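PDB 4I6K: amidohydrolase family protein from Acinetobacter baumannii, which probably hydrolyses 2-pyrone-4,6-dicarboxylic acid, a cyclic ester, as a member of the amidohydrolase family. Local coordinates for residues A[59-64]-A[258-263]; A[69-74]-A[97-102]; A[145-150]-A[171-176]; A[206-211]-A[240-245]. All blocks are in the same frame, centred on the assembly; numbering follows the deposited sequence.

Overall arrangement
Eight parallel strands in simple sequential order, with helices between most of them, give the (beta/alpha)8 layout expected of an amidohydrolase, and the four contacts sample its layers. Contacts 2 and 4 are neighbouring-strand pairs in the sheet, their centres about 17 Å apart; they meet in the interior where Val-73 CG2 lies 4.3 Å from Lys-210 NZ. The side chain of Val-73 is about 6 Å from the bound citric acid and that of Lys-210 about 8 Å. Contact 1 joins two helices, the side chain of Tyr-260 about 12 Å from the citric acid. Contact 3 lies across the chain's centre from contact 1, about 32 Å between centres, and its loop leads into the strand beside 207-210.

Contact 1: residues A[59-64]-A[258-263]; sequences ISHLDE and ITYEDA
Glu-261 OE2 lies at the edge of the His-61 ring, near its plane and 4.3 Å from CD2, and is hydrogen-bonded to NE2 of His-65, just past the first segment. Glu-64 OE2, a like charge, comes within 4.3 Å of the same oxygen. Further in, contact is made by carbon. His-61 sets its CB over the centre of the Tyr-260 ring, 3.8 Å from the centroid and only 8° off the normal, a clear CH-pi contact. The two rings are nearly parallel (13°) but slid so far apart that they barely overlap, leaving His-61 CD2 beside Tyr-260 CB. Tyr-260 extends toward helix 55-64 because its chi1 of -154° turns CG away from the backbone N, and there its OH meets Leu-62 CD2 at 3.4 Å while hydrogen-bonding to Asp-29. Thr-259 and Asp-262 close a capping box at the start of helix 260-270: Asp-262 N donates to Thr-259 OG1 (2.9 Å) and Thr-259 N to Asp-262 OD2. The helices thus join through an apolar and aromatic seam, and the two nearby acids would probably raise each other's proton affinity unless His-65 carries a compensating charge.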
loop_
_atom_site.group_PDB
_atom_site.type_symbol
_atom_site.label_atom_id
_atom_site.label_comp_id
_atom_site.label_asym_id
_atom_site.label_seq_id
_atom_site.Cartn_x
_atom_site.Cartn_y
_atom_site.Cartn_z
ATOM N N ILE A 59 12.358 4.536 11.261
ATOM C CA ILE A 59 12.352 5.951 11.623
ATOM C C ILE A 59 13.704 6.560 11.300
ATOM O O ILE A 59 13.808 7.750 10.994
ATOM C CB ILE A 59 12.027 6.192 13.123
ATOM C CG1 ILE A 59 10.538 6.486 13.328
ATOM C CG2 ILE A 59 12.772 7.405 13.627
ATOM C CD1 ILE A 59 9.619 5.424 12.831
ATOM N N SER A 60 14.751 5.742 11.357
ATOM C CA SER A 60 16.087 6.239 11.041
ATOM C C SER A 60 16.221 6.638 9.572
ATOM O O SER A 60 16.884 7.619 9.245
ATOM C CB SER A 60 17.143 5.203 11.394
ATOM O OG SER A 60 18.423 5.739 11.163
ATOM N N HIS A 61 15.601 5.869 8.681
ATOM C CA HIS A 61 15.596 6.220 7.263
ATOM C C HIS A 61 14.747 7.460 6.968
ATOM O O HIS A 61 15.104 8.272 6.113
ATOM C CB HIS A 61 15.118 5.047 6.420
ATOM C CG HIS A 61 16.081 3.905 6.383
ATOM N ND1 HIS A 61 15.831 2.698 6.998
ATOM C CD2 HIS A 61 17.305 3.792 5.815
ATOM C CE1 HIS A 61 16.853 1.884 6.801
ATOM N NE2 HIS A 61 17.759 2.523 6.082
ATOM N N LEU A 62 13.619 7.592 7.666
ATOM C CA LEU A 62 12.767 8.769 7.526
ATOM C C LEU A 62 13.547 10.020 7.911
ATOM O O LEU A 62 13.542 11.016 7.186
ATOM C CB LEU A 62 11.512 8.649 8.399
ATOM C CG LEU A 62 10.540 7.501 8.106
ATOM C CD1 LEU A 62 9.246 7.688 8.900
ATOM C CD2 LEU A 62 10.247 7.419 6.622
ATOM N N ASP A 63 14.205 9.957 9.065
ATOM C CA ASP A 63 15.043 11.054 9.554
ATOM C C ASP A 63 16.125 11.437 8.550
ATOM O O ASP A 63 16.251 12.608 8.185
ATOM C CB ASP A 63 15.671 10.672 10.887
ATOM C CG ASP A 63 14.640 10.509 11.973
ATOM O OD1 ASP A 63 14.950 9.907 13.024
ATOM O OD2 ASP A 63 13.505 10.994 11.772
ATOM N N GLU A 64 16.878 10.444 8.084
ATOM C CA GLU A 64 17.962 10.669 7.132
ATOM C C GLU A 64 17.513 11.325 5.825
ATOM O O GLU A 64 18.348 11.822 5.067
ATOM C CB GLU A 64 18.688 9.358 6.816
ATOM C CG GLU A 64 19.231 8.640 8.042
ATOM C CD GLU A 64 20.142 7.471 7.697
ATOM O OE1 GLU A 64 21.064 7.194 8.495
ATOM O OE2 GLU A 64 19.937 6.833 6.640
ATOM N N ILE A 258 17.967 -3.607 -3.516
ATOM C CA ILE A 258 17.251 -2.370 -3.205
ATOM C C ILE A 258 17.476 -1.804 -1.805
ATOM O O ILE A 258 17.168 -2.451 -0.803
ATOM C CB ILE A 258 15.730 -2.541 -3.417
ATOM C CG1 ILE A 258 15.447 -3.094 -4.818
ATOM C CG2 ILE A 258 15.029 -1.201 -3.207
ATOM C CD1 ILE A 258 15.663 -2.061 -5.950
ATOM N N THR A 259 17.984 -0.579 -1.752
ATOM C CA THR A 259 18.101 0.161 -0.505
ATOM C C THR A 259 17.033 1.245 -0.450
ATOM O O THR A 259 16.395 1.582 -1.464
ATOM C CB THR A 259 19.465 0.880 -0.396
ATOM O OG1 THR A 259 19.580 1.837 -1.460
ATOM C CG2 THR A 259 20.616 -0.115 -0.479
ATOM N N TYR A 260 16.857 1.815 0.736
ATOM C CA TYR A 260 15.999 2.970 0.872
ATOM C C TYR A 260 16.418 4.032 -0.136
ATOM O O TYR A 260 15.578 4.598 -0.842
ATOM C CB TYR A 260 16.055 3.525 2.283
ATOM C CG TYR A 260 14.797 4.260 2.638
ATOM C CD1 TYR A 260 13.702 3.578 3.138
ATOM C CD2 TYR A 260 14.698 5.637 2.452
ATOM C CE1 TYR A 260 12.537 4.243 3.456
ATOM C CE2 TYR A 260 13.538 6.317 2.757
ATOM C CZ TYR A 260 12.458 5.616 3.260
ATOM O OH TYR A 260 11.296 6.286 3.571
ATOM N N GLU A 261 17.720 4.298 -0.218
ATOM C CA GLU A 261 18.224 5.322 -1.141
ATOM C C GLU A 261 17.857 5.009 -2.591
ATOM O O GLU A 261 17.525 5.907 -3.372
ATOM C CB GLU A 261 19.736 5.488 -0.997
ATOM C CG GLU A 261 20.151 6.077 0.342
ATOM C CD GLU A 261 19.634 5.257 1.497
ATOM O OE1 GLU A 261 19.624 4.012 1.370
ATOM O OE2 GLU A 261 19.222 5.849 2.524
ATOM N N ASP A 262 17.918 3.731 -2.945
ATOM C CA ASP A 262 17.519 3.284 -4.279
ATOM C C ASP A 262 16.037 3.553 -4.540
ATOM O O ASP A 262 15.643 3.924 -5.649
ATOM C CB ASP A 262 17.806 1.791 -4.444
ATOM C CG ASP A 262 19.286 1.485 -4.424
ATOM O OD1 ASP A 262 20.081 2.388 -4.777
ATOM O OD2 ASP A 262 19.649 0.349 -4.060
ATOM N N ALA A 263 15.218 3.335 -3.514
ATOM C CA ALA A 263 13.798 3.631 -3.610
ATOM C C ALA A 263 13.586 5.124 -3.858
ATOM O O ALA A 263 12.905 5.502 -4.812
ATOM C CB ALA A 263 13.062 3.168 -2.350
#

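Contact 2: residues A[69-74]-A[97-102]; sequences HGVLVQ and KGIAVV
Val-71, Leu-72 and Val-73 pair in parallel with Lys-97, Gly-98 and Ile-99, the strand axes 4.6 Å apart at closest approach and turned by 20°. With helix 83-91 between them in the chain, these strands form a beta-alpha-beta crossover, the repeating step of a (beta/alpha)8 barrel. The ladder runs from Leu-72 N to Lys-97 O (2.8 Å), through Ile-99 N to Leu-72 O and on to Gln-74 N with Ile-99 O; at its start the bond from Lys-97 N to Gly-70 O is weak. Gly-98 brings its CA to 3.1 Å from Leu-72 O, a close CA-H...O contact beside the regular bonds.

Val-71, Val-73 and Ile-99 project from one face, toward the barrel interior, where Ile-99 CG1 touches both valines. Val-73 CG2 and the Ile-99 branch lie side by side and point the same way (CG2 to CB 4.1 Å), whereas the Val-71 side chain meets Ile-99 at a slant. Lys-97 starts on this face too, but its chain runs off to the C-terminal end, where NZ bonds to Phe-289 O and makes a cation-pi contact with Phe-291. On the other face Leu-72 packs against Met-85 and Ala-88 of helix 83-91. Beyond the strands Gln-74 bends at chi2 (81°), and its amide NE2 is held by the carbonyls of Gly-79 and Asn-81. With chi1 at 166°, Gln-74 lays its CB and CG across Val-101 at about a right angle, CG to CG2 3.3 Å.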
loop_
_atom_site.group_PDB
_atom_site.type_symbol
_atom_site.label_atom_id
_atom_site.label_comp_id
_atom_site.label_asym_id
_atom_site.label_seq_id
_atom_site.Cartn_x
_atom_site.Cartn_y
_atom_site.Cartn_z
ATOM N N HIS A 69 6.538 11.694 8.202
ATOM C CA HIS A 69 5.571 10.640 8.539
ATOM C C HIS A 69 5.743 9.352 7.713
ATOM O O HIS A 69 6.344 9.353 6.642
ATOM C CB HIS A 69 4.138 11.158 8.366
ATOM C CG HIS A 69 3.868 12.445 9.079
ATOM N ND1 HIS A 69 3.306 12.496 10.338
ATOM C CD2 HIS A 69 4.095 13.729 8.714
ATOM C CE1 HIS A 69 3.197 13.756 10.717
ATOM N NE2 HIS A 69 3.668 14.524 9.749
ATOM N N GLY A 70 5.180 8.255 8.205
ATOM C CA GLY A 70 5.264 7.005 7.489
ATOM C C GLY A 70 4.039 6.179 7.777
ATOM O O GLY A 70 3.374 6.362 8.799
ATOM N N VAL A 71 3.728 5.264 6.877
ATOM C CA VAL A 71 2.602 4.400 7.112
ATOM C C VAL A 71 3.032 2.960 7.116
ATOM O O VAL A 71 3.498 2.436 6.099
ATOM C CB VAL A 71 1.503 4.620 6.078
ATOM C CG1 VAL A 71 0.337 3.662 6.334
ATOM C CG2 VAL A 71 1.030 6.065 6.135
ATOM N N LEU A 72 2.869 2.325 8.270
ATOM C CA LEU A 72 3.159 0.907 8.421
ATOM C C LEU A 72 2.014 0.048 7.899
ATOM O O LEU A 72 0.841 0.317 8.167
ATOM C CB LEU A 72 3.439 0.587 9.882
ATOM C CG LEU A 72 4.759 1.190 10.339
ATOM C CD1 LEU A 72 5.091 0.753 11.747
ATOM C CD2 LEU A 72 5.833 0.772 9.351
ATOM N N VAL A 73 2.366 -0.989 7.150
ATOM C CA VAL A 73 1.378 -1.884 6.568
ATOM C C VAL A 73 1.636 -3.300 7.075
ATOM O O VAL A 73 2.788 -3.728 7.164
ATOM C CB VAL A 73 1.456 -1.845 5.033
ATOM C CG1 VAL A 73 0.633 -2.952 4.423
ATOM C CG2 VAL A 73 1.003 -0.497 4.523
ATOM N N GLN A 74 0.572 -4.015 7.434
ATOM C CA GLN A 74 0.703 -5.382 7.946
ATOM C C GLN A 74 1.181 -6.327 6.848
ATOM O O GLN A 74 0.575 -6.388 5.782
ATOM C CB GLN A 74 -0.645 -5.876 8.493
ATOM C CG GLN A 74 -0.722 -7.395 8.757
ATOM C CD GLN A 74 -0.090 -7.769 10.079
ATOM O OE1 GLN A 74 0.669 -6.992 10.641
ATOM N NE2 GLN A 74 -0.409 -8.950 10.590
ATOM N N LYS A 97 1.070 5.934 11.174
ATOM C CA LYS A 97 -0.224 5.251 11.175
ATOM C C LYS A 97 -0.086 3.874 10.532
ATOM O O LYS A 97 0.943 3.574 9.935
ATOM C CB LYS A 97 -1.281 6.095 10.461
ATOM C CG LYS A 97 -1.741 7.274 11.310
ATOM C CD LYS A 97 -2.223 8.466 10.488
ATOM C CE LYS A 97 -2.679 9.572 11.434
ATOM N NZ LYS A 97 -3.670 10.497 10.825
ATOM N N GLY A 98 -1.121 3.043 10.640
ATOM C CA GLY A 98 -1.041 1.677 10.154
ATOM C C GLY A 98 -2.219 1.166 9.329
ATOM O O GLY A 98 -3.329 1.704 9.384
ATOM N N ILE A 99 -1.950 0.125 8.546
ATOM C CA ILE A 99 -2.979 -0.597 7.804
ATOM C C ILE A 99 -2.923 -2.021 8.314
ATOM O O ILE A 99 -1.894 -2.675 8.206
ATOM C CB ILE A 99 -2.696 -0.602 6.277
ATOM C CG1 ILE A 99 -2.692 0.820 5.720
ATOM C CG2 ILE A 99 -3.701 -1.495 5.519
ATOM C CD1 ILE A 99 -4.006 1.519 5.846
ATOM N N ALA A 100 -4.023 -2.496 8.877
ATOM C CA ALA A 100 -4.054 -3.818 9.486
ATOM C C ALA A 100 -4.560 -4.855 8.504
ATOM O O ALA A 100 -5.039 -4.520 7.410
ATOM C CB ALA A 100 -4.940 -3.816 10.756
ATOM N N VAL A 101 -4.436 -6.116 8.907
ATOM C CA VAL A 101 -5.059 -7.227 8.207
ATOM C C VAL A 101 -5.883 -7.966 9.248
ATOM O O VAL A 101 -5.392 -8.264 10.340
ATOM C CB VAL A 101 -4.006 -8.144 7.573
ATOM C CG1 VAL A 101 -4.651 -9.373 6.911
ATOM C CG2 VAL A 101 -3.184 -7.342 6.553
ATOM N N VAL A 102 -7.147 -8.221 8.918
ATOM C CA VAL A 102 -8.095 -8.811 9.856
ATOM C C VAL A 102 -9.016 -9.757 9.126
ATOM O O VAL A 102 -9.219 -9.617 7.935
ATOM C CB VAL A 102 -8.979 -7.731 10.496
ATOM C CG1 VAL A 102 -8.138 -6.743 11.289
ATOM C CG2 VAL A 102 -9.760 -7.013 9.418
#

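Contact 3: residues A[145-150]-A[171-176]; sequences NVESLN and EYSFDV
Glu-147 reaches from its helix to Ser-173 with an extended chain, CG anti to the backbone N (chi1 -173°), so that one carboxylate oxygen meets the loop. OE2 accepts twice from that serine: from its backbone N at 2.7 Å and from its hydroxyl OG at 3.1 Å. Both donors come on the anti side of the carboxylate but from opposite faces of its plane, a pincer that would limit rotation of the group. The other oxygen, OE1, forms a salt bridge with Arg-144 and lies at the edge of the Tyr-172 ring; the two side chains cross at about a right angle, carboxylate and ring planes 58° apart. Phe-174 likewise turns an edge to the helix, with Glu-147 N in the ring plane 3.8 Å from CD2; Val-146 CG1 approaches the same carbon obliquely, at 4.2 Å. One face of that ring carries Tyr-172 CB. Asn-150, with positive phi (68°), ends helix 137-148 in a Schellman motif. The contact thus joins the last turn of this helix to the loop after helix 159-169; Val-146 and Phe-174 both rest on Val-153 of strand 152-156, and the loop continues into strand 176-178, beside 207-210.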
loop_
_atom_site.group_PDB
_atom_site.type_symbol
_atom_site.label_atom_id
_atom_site.label_comp_id
_atom_site.label_asym_id
_atom_site.label_seq_id
_atom_site.Cartn_x
_atom_site.Cartn_y
_atom_site.Cartn_z
ATOM N N ASN A 145 -18.978 -1.722 7.686
ATOM C CA ASN A 145 -18.311 -1.300 8.912
ATOM C C ASN A 145 -17.076 -0.434 8.669
ATOM O O ASN A 145 -16.928 0.625 9.281
ATOM C CB ASN A 145 -17.946 -2.510 9.757
ATOM C CG ASN A 145 -19.134 -3.076 10.489
ATOM O OD1 ASN A 145 -20.006 -2.336 10.952
ATOM N ND2 ASN A 145 -19.175 -4.393 10.607
ATOM N N VAL A 146 -16.195 -0.899 7.779
ATOM C CA VAL A 146 -15.032 -0.127 7.347
ATOM C C VAL A 146 -15.458 1.250 6.817
ATOM O O VAL A 146 -14.853 2.274 7.134
ATOM C CB VAL A 146 -14.208 -0.874 6.235
ATOM C CG1 VAL A 146 -12.967 -0.059 5.811
ATOM C CG2 VAL A 146 -13.770 -2.237 6.705
ATOM N N GLU A 147 -16.477 1.262 5.968
ATOM C CA GLU A 147 -17.018 2.523 5.463
ATOM C C GLU A 147 -17.396 3.475 6.617
ATOM O O GLU A 147 -17.019 4.647 6.620
ATOM C CB GLU A 147 -18.235 2.219 4.615
ATOM C CG GLU A 147 -18.827 3.386 3.874
ATOM C CD GLU A 147 -20.040 2.950 3.081
ATOM O OE1 GLU A 147 -20.793 2.086 3.576
ATOM O OE2 GLU A 147 -20.236 3.452 1.962
ATOM N N SER A 148 -18.126 2.948 7.597
ATOM C CA SER A 148 -18.546 3.712 8.766
ATOM C C SER A 148 -17.378 4.295 9.525
ATOM O O SER A 148 -17.499 5.355 10.130
ATOM C CB SER A 148 -19.333 2.812 9.709
ATOM O OG SER A 148 -20.197 1.987 8.950
ATOM N N LEU A 149 -16.252 3.595 9.500
ATOM C CA LEU A 149 -15.089 4.002 10.278
ATOM C C LEU A 149 -14.186 4.984 9.536
ATOM O O LEU A 149 -13.178 5.440 10.084
ATOM C CB LEU A 149 -14.285 2.781 10.706
ATOM C CG LEU A 149 -14.963 1.909 11.764
ATOM C CD1 LEU A 149 -14.210 0.587 11.929
ATOM C CD2 LEU A 149 -15.053 2.660 13.092
ATOM N N ASN A 150 -14.543 5.312 8.299
ATOM C CA ASN A 150 -13.758 6.269 7.527
ATOM C C ASN A 150 -12.408 5.687 7.194
ATOM O O ASN A 150 -11.482 6.403 6.830
ATOM C CB ASN A 150 -13.550 7.554 8.310
ATOM C CG ASN A 150 -14.398 8.682 7.800
ATOM O OD1 ASN A 150 -15.498 8.465 7.277
ATOM N ND2 ASN A 150 -13.892 9.906 7.940
ATOM N N GLU A 171 -19.288 0.246 -4.645
ATOM C CA GLU A 171 -20.527 0.409 -3.896
ATOM C C GLU A 171 -20.381 1.007 -2.494
ATOM O O GLU A 171 -21.346 1.060 -1.743
ATOM C CB GLU A 171 -21.227 -0.934 -3.779
ATOM C CG GLU A 171 -21.401 -1.643 -5.097
ATOM C CD GLU A 171 -22.353 -2.809 -4.996
ATOM O OE1 GLU A 171 -22.878 -3.238 -6.049
ATOM O OE2 GLU A 171 -22.583 -3.286 -3.862
ATOM N N TYR A 172 -19.184 1.459 -2.144
ATOM C CA TYR A 172 -18.922 1.938 -0.800
ATOM C C TYR A 172 -18.255 3.285 -0.900
ATOM O O TYR A 172 -17.568 3.561 -1.867
ATOM C CB TYR A 172 -17.992 0.975 -0.062
ATOM C CG TYR A 172 -18.529 -0.422 0.023
ATOM C CD1 TYR A 172 -19.212 -0.850 1.154
ATOM C CD2 TYR A 172 -18.368 -1.317 -1.032
ATOM C CE1 TYR A 172 -19.728 -2.137 1.240
ATOM C CE2 TYR A 172 -18.872 -2.612 -0.954
ATOM C CZ TYR A 172 -19.560 -3.010 0.182
ATOM O OH TYR A 172 -20.066 -4.285 0.278
ATOM N N SER A 173 -18.389 4.094 0.128
ATOM C CA SER A 173 -17.874 5.450 0.131
ATOM C C SER A 173 -16.418 5.599 0.502
ATOM O O SER A 173 -15.909 6.694 0.509
ATOM C CB SER A 173 -18.682 6.305 1.075
ATOM O OG SER A 173 -20.027 6.277 0.703
ATOM N N PHE A 174 -15.761 4.514 0.854
ATOM C CA PHE A 174 -14.355 4.617 1.271
ATOM C C PHE A 174 -13.357 4.811 0.139
ATOM O O PHE A 174 -13.620 4.488 -1.024
ATOM C CB PHE A 174 -13.911 3.438 2.161
ATOM C CG PHE A 174 -14.313 2.061 1.638
ATOM C CD1 PHE A 174 -13.896 1.616 0.386
ATOM C CD2 PHE A 174 -15.082 1.201 2.426
ATOM C CE1 PHE A 174 -14.263 0.352 -0.082
ATOM C CE2 PHE A 174 -15.445 -0.073 1.963
ATOM C CZ PHE A 174 -15.039 -0.493 0.715
ATOM N N ASP A 175 -12.200 5.344 0.503
ATOM C CA ASP A 175 -11.061 5.413 -0.396
ATOM C C ASP A 175 -10.567 4.008 -0.700
ATOM O O ASP A 175 -10.488 3.167 0.194
ATOM C CB ASP A 175 -9.948 6.207 0.277
ATOM C CG ASP A 175 -10.352 7.639 0.547
ATOM O OD1 ASP A 175 -10.244 8.091 1.708
ATOM O OD2 ASP A 175 -10.797 8.308 -0.413
ATOM N N VAL A 176 -10.250 3.746 -1.959
ATOM C CA VAL A 176 -9.604 2.484 -2.310
ATOM C C VAL A 176 -8.184 2.762 -2.798
ATOM O O VAL A 176 -7.952 3.576 -3.692
ATOM C CB VAL A 176 -10.374 1.688 -3.379
ATOM C CG1 VAL A 176 -9.790 0.281 -3.514
ATOM C CG2 VAL A 176 -11.867 1.609 -3.048
#

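Contact 4: residues A[206-211]-A[240-245]; sequences QHWIKV and LHKLIW
Ile-209 and Leu-243, then Lys-210 and Ile-244, pair as parallel bridges. Three backbone bonds hold the strands: Ile-209 N to Lys-242 O, Ile-244 N to Ile-209 O, and a third from Val-211. That last one, Val-211 N to Ile-244 O, is the shortest at 2.7 Å.

Lys-242 supplies the cation-pi and side-chain hydrogen bonds. Its chain is folded at chi2, chi3 and chi4, each near -60°, which curls the ammonium back over the Trp-208 indole. CE sits 3.3 Å above the ring and NZ 3.9 Å from the centroid of the five-membered ring, 18° off the normal, so CH-pi and cation-pi contacts share one face. NZ also donates to His-207 O (2.8 Å), approaching from above the carbonyl plane, and to a water, and this network should fix the curl. The same water accepts a weak bond from Trp-208 NE1, whose stronger partner is Asp-175 OD2. Lys-210 directs its amine away from the pair, to a salt bridge with Glu-154 and a hydrogen bond with Thr-30 O.

Apolar packing fills the rest. Leu-243 CD2 meets Ile-209 CB at 3.7 Å on the face toward helix 222-237, while Ile-244 CD1 lies 4.0 Å from Trp-208 CB on the other. Val-211 CG2 comes in the plane of the Trp-245 ring, at its edge, 4.0 Å from CD1.

Helix 222-237 connects the two strands as a beta-alpha-beta unit, covering Ile-209 with Phe-234 and Leu-243 with Tyr-231; helix 274-289 touches Trp-208 and Ile-244, and strand 176-178 flanks 207-210.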
loop_
_atom_site.group_PDB
_atom_site.type_symbol
_atom_site.label_atom_id
_atom_site.label_comp_id
_atom_site.label_asym_id
_atom_site.label_seq_id
_atom_site.Cartn_x
_atom_site.Cartn_y
_atom_site.Cartn_z
ATOM N N GLN A 206 -12.666 8.120 -5.981
ATOM C CA GLN A 206 -12.521 7.040 -5.003
ATOM C C GLN A 206 -11.161 6.373 -4.902
ATOM O O GLN A 206 -10.761 5.941 -3.814
ATOM C CB GLN A 206 -13.566 5.951 -5.208
ATOM C CG GLN A 206 -13.372 4.808 -4.224
ATOM C CD GLN A 206 -14.340 3.671 -4.455
ATOM O OE1 GLN A 206 -14.648 3.319 -5.598
ATOM N NE2 GLN A 206 -14.828 3.089 -3.372
ATOM N N HIS A 207 -10.464 6.258 -6.025
ATOM C CA HIS A 207 -9.256 5.437 -6.057
ATOM C C HIS A 207 -7.973 6.224 -5.926
ATOM O O HIS A 207 -7.864 7.318 -6.468
ATOM C CB HIS A 207 -9.215 4.603 -7.329
ATOM C CG HIS A 207 -10.384 3.691 -7.470
ATOM N ND1 HIS A 207 -11.436 3.959 -8.320
ATOM C CD2 HIS A 207 -10.686 2.531 -6.848
ATOM C CE1 HIS A 207 -12.326 2.989 -8.228
ATOM N NE2 HIS A 207 -11.897 2.110 -7.341
ATOM N N TRP A 208 -7.013 5.646 -5.200
ATOM C CA TRP A 208 -5.670 6.202 -5.033
ATOM C C TRP A 208 -4.661 5.155 -5.482
ATOM O O TRP A 208 -4.875 3.952 -5.281
ATOM C CB TRP A 208 -5.385 6.548 -3.568
ATOM C CG TRP A 208 -6.332 7.523 -2.963
ATOM C CD1 TRP A 208 -7.647 7.311 -2.663
ATOM C CD2 TRP A 208 -6.043 8.875 -2.580
ATOM N NE1 TRP A 208 -8.200 8.454 -2.123
ATOM C CE2 TRP A 208 -7.230 9.423 -2.049
ATOM C CE3 TRP A 208 -4.896 9.673 -2.631
ATOM C CZ2 TRP A 208 -7.302 10.737 -1.577
ATOM C CZ3 TRP A 208 -4.970 10.987 -2.158
ATOM C CH2 TRP A 208 -6.164 11.501 -1.642
ATOM N N ILE A 209 -3.555 5.610 -6.069
ATOM C CA ILE A 209 -2.503 4.689 -6.479
ATOM C C ILE A 209 -1.156 5.012 -5.845
ATOM O O ILE A 209 -0.720 6.177 -5.829
ATOM C CB ILE A 209 -2.324 4.672 -7.994
ATOM C CG1 ILE A 209 -3.644 4.324 -8.664
ATOM C CG2 ILE A 209 -1.255 3.669 -8.363
ATOM C CD1 ILE A 209 -3.699 4.716 -10.111
ATOM N N LYS A 210 -0.510 3.970 -5.319
ATOM C CA LYS A 210 0.824 4.087 -4.744
ATOM C C LYS A 210 1.849 3.897 -5.849
ATOM O O LYS A 210 1.808 2.892 -6.554
ATOM C CB LYS A 210 1.041 3.029 -3.654
ATOM C CG LYS A 210 -0.001 3.008 -2.541
ATOM C CD LYS A 210 0.676 2.772 -1.201
ATOM C CE LYS A 210 -0.280 2.230 -0.170
ATOM N NZ LYS A 210 0.396 2.110 1.160
ATOM N N VAL A 211 2.765 4.856 -6.004
ATOM C CA VAL A 211 3.827 4.732 -7.012
ATOM C C VAL A 211 5.093 4.163 -6.372
ATOM O O VAL A 211 6.196 4.670 -6.560
ATOM C CB VAL A 211 4.134 6.072 -7.739
ATOM C CG1 VAL A 211 2.951 6.514 -8.621
ATOM C CG2 VAL A 211 4.510 7.171 -6.741
ATOM N N LEU A 240 -3.373 12.832 -10.783
ATOM C CA LEU A 240 -2.214 13.395 -10.077
ATOM C C LEU A 240 -2.402 13.589 -8.569
ATOM O O LEU A 240 -1.451 13.428 -7.802
ATOM C CB LEU A 240 -1.813 14.743 -10.683
ATOM C CG LEU A 240 -0.411 15.166 -10.273
ATOM C CD1 LEU A 240 0.588 14.065 -10.686
ATOM C CD2 LEU A 240 -0.069 16.507 -10.900
ATOM N N HIS A 241 -3.608 13.962 -8.143
ATOM C CA HIS A 241 -3.848 14.258 -6.728
ATOM C C HIS A 241 -4.291 13.011 -5.988
ATOM O O HIS A 241 -4.576 13.039 -4.790
ATOM C CB HIS A 241 -4.848 15.405 -6.562
ATOM C CG HIS A 241 -4.396 16.666 -7.218
ATOM N ND1 HIS A 241 -3.966 17.762 -6.504
ATOM C CD2 HIS A 241 -4.246 16.984 -8.526
ATOM C CE1 HIS A 241 -3.594 18.712 -7.345
ATOM N NE2 HIS A 241 -3.754 18.266 -8.578
ATOM N N LYS A 242 -4.307 11.903 -6.710
ATOM C CA LYS A 242 -4.676 10.634 -6.126
ATOM C C LYS A 242 -3.443 9.746 -5.951
ATOM O O LYS A 242 -3.544 8.583 -5.562
ATOM C CB LYS A 242 -5.715 9.950 -7.015
ATOM C CG LYS A 242 -6.916 10.838 -7.376
ATOM C CD LYS A 242 -7.554 11.508 -6.155
ATOM C CE LYS A 242 -8.018 10.476 -5.101
ATOM N NZ LYS A 242 -9.198 9.634 -5.514
ATOM N N LEU A 243 -2.275 10.303 -6.235
ATOM C CA LEU A 243 -1.059 9.506 -6.232
ATOM C C LEU A 243 -0.270 9.702 -4.952
ATOM O O LEU A 243 -0.120 10.824 -4.474
ATOM C CB LEU A 243 -0.189 9.862 -7.432
ATOM C CG LEU A 243 -0.820 9.606 -8.807
ATOM C CD1 LEU A 243 0.186 9.913 -9.930
ATOM C CD2 LEU A 243 -1.346 8.169 -8.894
ATOM N N ILE A 244 0.224 8.603 -4.395
ATOM C CA ILE A 244 1.107 8.675 -3.233
ATOM C C ILE A 244 2.316 7.742 -3.382
ATOM O O ILE A 244 2.297 6.799 -4.184
ATOM C CB ILE A 244 0.363 8.453 -1.870
ATOM C CG1 ILE A 244 -0.250 7.055 -1.769
ATOM C CG2 ILE A 244 -0.696 9.544 -1.630
ATOM C CD1 ILE A 244 -1.666 6.970 -2.279
ATOM N N TRP A 245 3.375 8.029 -2.627
ATOM C CA TRP A 245 4.605 7.238 -2.712
ATOM C C TRP A 245 4.934 6.442 -1.455
ATOM O O TRP A 245 4.614 6.852 -0.338
ATOM C CB TRP A 245 5.806 8.122 -3.036
ATOM C CG TRP A 245 7.076 7.338 -3.145
ATOM C CD1 TRP A 245 7.513 6.627 -4.224
ATOM C CD2 TRP A 245 8.064 7.170 -2.126
ATOM N NE1 TRP A 245 8.720 6.035 -3.944
ATOM C CE2 TRP A 245 9.081 6.360 -2.662
ATOM C CE3 TRP A 245 8.195 7.640 -0.813
ATOM C CZ2 TRP A 245 10.212 6.005 -1.929
ATOM C CZ3 TRP A 245 9.323 7.282 -0.085
ATOM C CH2 TRP A 245 10.310 6.474 -0.644
HETATM O O HOH W 1 -11.023 9.357 -3.136
#